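Local structure of malonyl acyl carrier protein transacylase (Streptococcus pneumoniae, 3IM8) at residues Glu139-Ala144 with Glu179-Ala184; Val227-Ala232 with Glu250-Tyr255. The protein probably catalyses transfer of the malonyl group from malonyl-CoA to holo-acyl carrier protein, a step that supplies fatty acid synthesis. One frame throughout, in Å; residues are numbered along the deposited sequence.

Contact 1: Glu139-Ala144 with Glu179-Ala184; sequences EVIEEA and ELLQEA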
# COMPACT_ATOMS: atom_id res chain seq x y z
N GLU A 139 -18.64 5.03 -12.50
CA GLU A 139 -19.98 4.44 -12.55
C GLU A 139 -20.00 3.29 -13.55
O GLU A 139 -20.51 2.17 -13.26
CB GLU A 139 -21.02 5.50 -12.98
CG GLU A 139 -21.19 6.69 -12.05
CD GLU A 139 -19.92 7.56 -11.90
OE1 GLU A 139 -19.73 8.13 -10.80
OE2 GLU A 139 -19.12 7.66 -12.87
N VAL A 140 -19.44 3.57 -14.71
CA VAL A 140 -19.34 2.62 -15.83
C VAL A 140 -18.60 1.37 -15.47
O VAL A 140 -19.03 0.28 -15.86
CB VAL A 140 -18.65 3.28 -17.07
CG1 VAL A 140 -18.47 2.24 -18.19
CG2 VAL A 140 -19.45 4.52 -17.53
N ILE A 141 -17.51 1.53 -14.70
CA ILE A 141 -16.63 0.43 -14.36
C ILE A 141 -17.32 -0.45 -13.35
O ILE A 141 -17.31 -1.69 -13.47
CB ILE A 141 -15.25 0.94 -13.81
CG1 ILE A 141 -14.45 1.65 -14.91
CG2 ILE A 141 -14.40 -0.20 -13.26
CD1 ILE A 141 -13.30 2.56 -14.35
N GLU A 142 -17.93 0.20 -12.34
CA GLU A 142 -18.69 -0.48 -11.30
C GLU A 142 -19.87 -1.27 -11.90
O GLU A 142 -20.04 -2.44 -11.59
CB GLU A 142 -19.15 0.56 -10.24
CG GLU A 142 -17.93 1.27 -9.57
CD GLU A 142 -18.25 2.21 -8.41
OE1 GLU A 142 -19.34 2.79 -8.39
OE2 GLU A 142 -17.38 2.40 -7.52
N GLU A 143 -20.65 -0.63 -12.76
CA GLU A 143 -21.75 -1.29 -13.49
C GLU A 143 -21.26 -2.48 -14.35
O GLU A 143 -21.80 -3.60 -14.29
CB GLU A 143 -22.46 -0.26 -14.38
CG GLU A 143 -23.81 -0.72 -14.96
CD GLU A 143 -24.41 0.27 -16.00
OE1 GLU A 143 -25.50 -0.04 -16.57
OE2 GLU A 143 -23.81 1.34 -16.25
N ALA A 144 -20.22 -2.24 -15.14
CA ALA A 144 -19.68 -3.32 -15.93
C ALA A 144 -19.31 -4.52 -15.04
O ALA A 144 -19.69 -5.68 -15.35
CB ALA A 144 -18.51 -2.84 -16.74
N GLU A 179 -14.96 -6.89 -21.69
CA GLU A 179 -15.82 -6.96 -22.88
C GLU A 179 -16.92 -5.95 -22.69
O GLU A 179 -17.22 -5.15 -23.58
CB GLU A 179 -16.38 -8.38 -23.04
CG GLU A 179 -17.44 -8.56 -24.15
CD GLU A 179 -18.17 -9.88 -24.05
OE1 GLU A 179 -17.46 -10.92 -24.08
OE2 GLU A 179 -19.44 -9.89 -23.95
N LEU A 180 -17.51 -5.94 -21.50
CA LEU A 180 -18.57 -4.97 -21.25
C LEU A 180 -17.98 -3.56 -21.29
O LEU A 180 -18.61 -2.66 -21.83
CB LEU A 180 -19.29 -5.28 -19.94
CG LEU A 180 -20.33 -6.39 -20.02
CD1 LEU A 180 -20.64 -6.85 -18.59
CD2 LEU A 180 -21.60 -5.93 -20.79
N LEU A 181 -16.76 -3.37 -20.76
CA LEU A 181 -16.10 -2.04 -20.82
C LEU A 181 -15.80 -1.56 -22.26
O LEU A 181 -16.05 -0.39 -22.60
CB LEU A 181 -14.83 -2.00 -19.93
CG LEU A 181 -15.10 -2.16 -18.39
CD1 LEU A 181 -13.97 -2.85 -17.56
CD2 LEU A 181 -15.53 -0.87 -17.73
N GLN A 182 -15.23 -2.42 -23.11
CA GLN A 182 -14.95 -2.05 -24.52
C GLN A 182 -16.26 -1.62 -25.21
O GLN A 182 -16.32 -0.55 -25.84
CB GLN A 182 -14.33 -3.23 -25.28
CG GLN A 182 -12.90 -3.58 -24.83
CD GLN A 182 -12.43 -5.03 -25.15
OE1 GLN A 182 -13.22 -5.93 -25.36
NE2 GLN A 182 -11.13 -5.23 -25.16
N GLU A 183 -17.29 -2.44 -25.08
CA GLU A 183 -18.60 -2.10 -25.62
C GLU A 183 -18.99 -0.70 -25.17
O GLU A 183 -19.25 0.18 -25.99
CB GLU A 183 -19.65 -3.11 -25.17
CG GLU A 183 -20.43 -3.75 -26.31
CD GLU A 183 -21.49 -4.72 -25.82
OE1 GLU A 183 -22.27 -4.34 -24.91
OE2 GLU A 183 -21.55 -5.85 -26.33
N ALA A 184 -19.02 -0.50 -23.85
CA ALA A 184 -19.28 0.82 -23.27
C ALA A 184 -18.36 1.92 -23.80
O ALA A 184 -18.63 3.12 -23.62
CB ALA A 184 -19.16 0.73 -21.74
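The flat groups in this contact are main-chain carbonyls: Leu181 CD2 lies over one face of the Val140 carbonyl, and Leu180 CD1 comes up near the plane of the Ala144 carbonyl, 3.6 Å from Ala144 O. Val140 O is satisfied by the helical bond from Ala144 N, and the methyl packs against the carbonyl. The rest of the interface is aliphatic. Leu181 CD2 is its central group, packed among Val140, Ile141 and Ala144. It lies 3.7 Å from Ala144 CB and 3.8 Å from Ile141 CA, while the side chains of Ile141 and Leu181 cross obliquely. Leu181 does not leave its backbone pointing straight at the other helix; chi1 (-65°), with CG anti to the carbonyl carbon, puts CG 3.8 Å from Ala144 CB, and CD2 beyond it makes the closest approach. Ala144 suits the place facing it because a lone methyl lets the backbones approach, its CA standing 5.7 Å from that of Leu180. Its CB also touches Leu180 CB. Toward the other end of the contact, Val140 CG1, set anti to the backbone N (chi1 176°), rests 3.9 Å from Ala184 CB, two short side chains filling the edge where the interface opens to solvent. The glutamates point elsewhere, as expected of amphipathic helices: Glu142 bonds to Tyr159 OH, and Glu179 forms a salt bridge with Arg176. The helix axes run roughly antiparallel but well inclined, 140° between their directions, and approach to 9.5 Å. Strands 129-134, 154-161, 164-169 and 188-191 with helices 138-148 and 171-184 follow the beta-alpha-beta-beta-alpha-beta order of a ferredoxin-like subdomain. The two helices pair over its sheet, Ile141 resting on Val133, Ile165 and Ile167, and Leu181 also on Val133.

Contact 2: Val227-Ala232 with Glu250-Tyr255; sequences VGNTEA and EPVRFY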
# COMPACT_ATOMS: atom_id res chain seq x y z
N VAL A 227 -5.59 8.17 7.42
CA VAL A 227 -6.72 7.98 6.51
C VAL A 227 -6.70 6.55 5.97
O VAL A 227 -5.78 6.16 5.24
CB VAL A 227 -6.71 9.04 5.39
CG1 VAL A 227 -7.89 8.87 4.48
CG2 VAL A 227 -6.71 10.45 6.00
N GLY A 228 -7.69 5.74 6.35
CA GLY A 228 -7.67 4.33 5.96
C GLY A 228 -8.09 4.05 4.54
O GLY A 228 -8.90 4.75 3.95
N ASN A 229 -7.53 2.98 3.97
CA ASN A 229 -7.78 2.57 2.59
C ASN A 229 -9.24 2.21 2.31
O ASN A 229 -9.82 2.53 1.25
CB ASN A 229 -6.90 1.34 2.28
CG ASN A 229 -5.43 1.69 2.02
OD1 ASN A 229 -5.00 2.88 1.89
ND2 ASN A 229 -4.65 0.65 1.91
N THR A 230 -9.84 1.52 3.29
CA THR A 230 -11.14 0.86 3.10
C THR A 230 -12.27 1.90 3.09
O THR A 230 -13.04 1.98 2.09
CB THR A 230 -11.35 -0.27 4.14
OG1 THR A 230 -10.22 -1.14 4.14
CG2 THR A 230 -12.62 -1.03 3.86
N GLU A 231 -12.29 2.72 4.14
CA GLU A 231 -13.38 3.68 4.31
C GLU A 231 -13.05 5.06 3.78
O GLU A 231 -13.92 5.91 3.69
CB GLU A 231 -13.75 3.81 5.79
CG GLU A 231 -14.19 2.51 6.46
CD GLU A 231 -15.66 2.14 6.19
OE1 GLU A 231 -16.04 1.75 5.06
OE2 GLU A 231 -16.44 2.22 7.17
N ALA A 232 -11.79 5.27 3.37
CA ALA A 232 -11.29 6.60 2.97
C ALA A 232 -11.71 7.60 4.05
O ALA A 232 -12.32 8.61 3.75
CB ALA A 232 -11.79 6.99 1.61
N GLU A 250 -11.44 -5.84 0.33
CA GLU A 250 -12.27 -4.71 -0.19
C GLU A 250 -11.43 -3.67 -0.98
O GLU A 250 -10.19 -3.65 -0.86
CB GLU A 250 -13.03 -4.05 0.97
CG GLU A 250 -14.09 -4.97 1.52
CD GLU A 250 -14.95 -4.35 2.59
OE1 GLU A 250 -15.21 -3.13 2.56
OE2 GLU A 250 -15.40 -5.11 3.45
N PRO A 251 -12.08 -2.82 -1.82
CA PRO A 251 -11.32 -1.85 -2.65
C PRO A 251 -10.43 -0.90 -1.80
O PRO A 251 -10.83 -0.47 -0.75
CB PRO A 251 -12.40 -1.07 -3.40
CG PRO A 251 -13.63 -1.95 -3.35
CD PRO A 251 -13.54 -2.77 -2.11
N VAL A 252 -9.22 -0.64 -2.27
CA VAL A 252 -8.39 0.48 -1.79
C VAL A 252 -8.76 1.82 -2.49
O VAL A 252 -8.69 1.99 -3.70
CB VAL A 252 -6.91 0.17 -1.96
CG1 VAL A 252 -6.03 1.38 -1.56
CG2 VAL A 252 -6.51 -1.05 -1.14
N ARG A 253 -9.19 2.78 -1.69
CA ARG A 253 -9.79 3.99 -2.23
C ARG A 253 -8.79 5.11 -2.03
O ARG A 253 -8.88 5.89 -1.05
CB ARG A 253 -11.16 4.27 -1.58
CG ARG A 253 -12.19 3.23 -1.91
CD ARG A 253 -13.57 3.55 -1.26
NE ARG A 253 -14.57 2.55 -1.66
CZ ARG A 253 -15.30 2.59 -2.80
NH1 ARG A 253 -15.18 3.58 -3.69
NH2 ARG A 253 -16.16 1.60 -3.05
N PHE A 254 -7.81 5.17 -2.94
CA PHE A 254 -6.70 6.10 -2.77
C PHE A 254 -7.11 7.56 -3.01
O PHE A 254 -6.85 8.39 -2.15
CB PHE A 254 -5.47 5.71 -3.64
CG PHE A 254 -4.24 6.56 -3.37
CD1 PHE A 254 -3.85 7.55 -4.28
CD2 PHE A 254 -3.50 6.39 -2.18
CE1 PHE A 254 -2.74 8.33 -4.05
CE2 PHE A 254 -2.39 7.19 -1.89
CZ PHE A 254 -1.99 8.17 -2.84
N TYR A 255 -7.76 7.88 -4.13
CA TYR A 255 -8.02 9.31 -4.44
C TYR A 255 -8.98 9.95 -3.46
O TYR A 255 -8.82 11.11 -3.12
CB TYR A 255 -8.42 9.56 -5.90
CG TYR A 255 -9.71 8.92 -6.41
CD1 TYR A 255 -9.66 7.78 -7.23
CD2 TYR A 255 -10.96 9.48 -6.12
CE1 TYR A 255 -10.82 7.20 -7.73
CE2 TYR A 255 -12.13 8.91 -6.61
CZ TYR A 255 -12.05 7.77 -7.42
OH TYR A 255 -13.18 7.20 -7.91
O HOH W 1 -9.45 -1.76 1.48
O HOH W 2 -13.34 0.48 0.17
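One direct hydrogen bond joins Asn229 and Arg253: Arg253 N donates to Asn229 O at 3.0 Å with an N-H...O angle of 155°, the donor tilted 23° from the carbonyl plane. Two waters add indirect links near Pro251 O. Water 2 donates to it and receives a weak bond from Arg253 NE. Water 1, 2.8 Å from Thr230 OG1, lies within bonding distance of Pro251 O, with other acceptors competing for its protons.

Van der Waals contacts fill the remainder. Asn229 and Val252 lie side by side, pointing the same way, with Val252 CG1 over the face of the Asn229 amide, 3.6 Å from Asn229 CG. Thr230 serves two ends: its hydroxyl meets water, while CG2, anti to the backbone N, touches Glu250 OE1 at 3.6 Å, the side chains crossing at about a right angle. Ala232 CB, a single methyl, packs 4.2 Å from Arg253 CB.

Charges are settled mainly by outside partners. Glu250 pairs with Arg246. The extended Arg253 chain passes Thr230 O with its CD at 3.7 Å, then reaches Glu256 by a salt bridge and Tyr159 by a cation-pi contact.

Asn229 lies about 4 Å from Ser90 and Val252 about 3 Å from His199, both predicted active-site residues, between nearest side-chain atoms. Arg253 is the N-cap of helix 254-263. Strand 252-253 is the outermost strand of the mixed sheet, parallel to its neighbour 154-161, with Val252 bonded to Ala157 and Tyr159. The loop is tied to strand 85-88, Val227 bonding to Val86.

Contact 1 lies toward the periphery, about 26 Å from the centre of the chain, yet is mostly buried; contact 2 is about 10 Å from that centre but only partly buried. Their own centres are 22 Å apart and they share no residue. Both nevertheless attach to the same mixed sheet: the helices of contact 1 pack over its face, and strand 252-253 of contact 2 extends its edge beside 154-161. Tyr159 on that strand serves both, bonding Glu142 and making a cation-pi contact with Arg253. Helix against helix gives an aliphatic seam with its backbone bonds internal, while loop against strand in contact 2 leaves peptide groups to be matched by a direct bond and by water, close to the predicted catalytic residues.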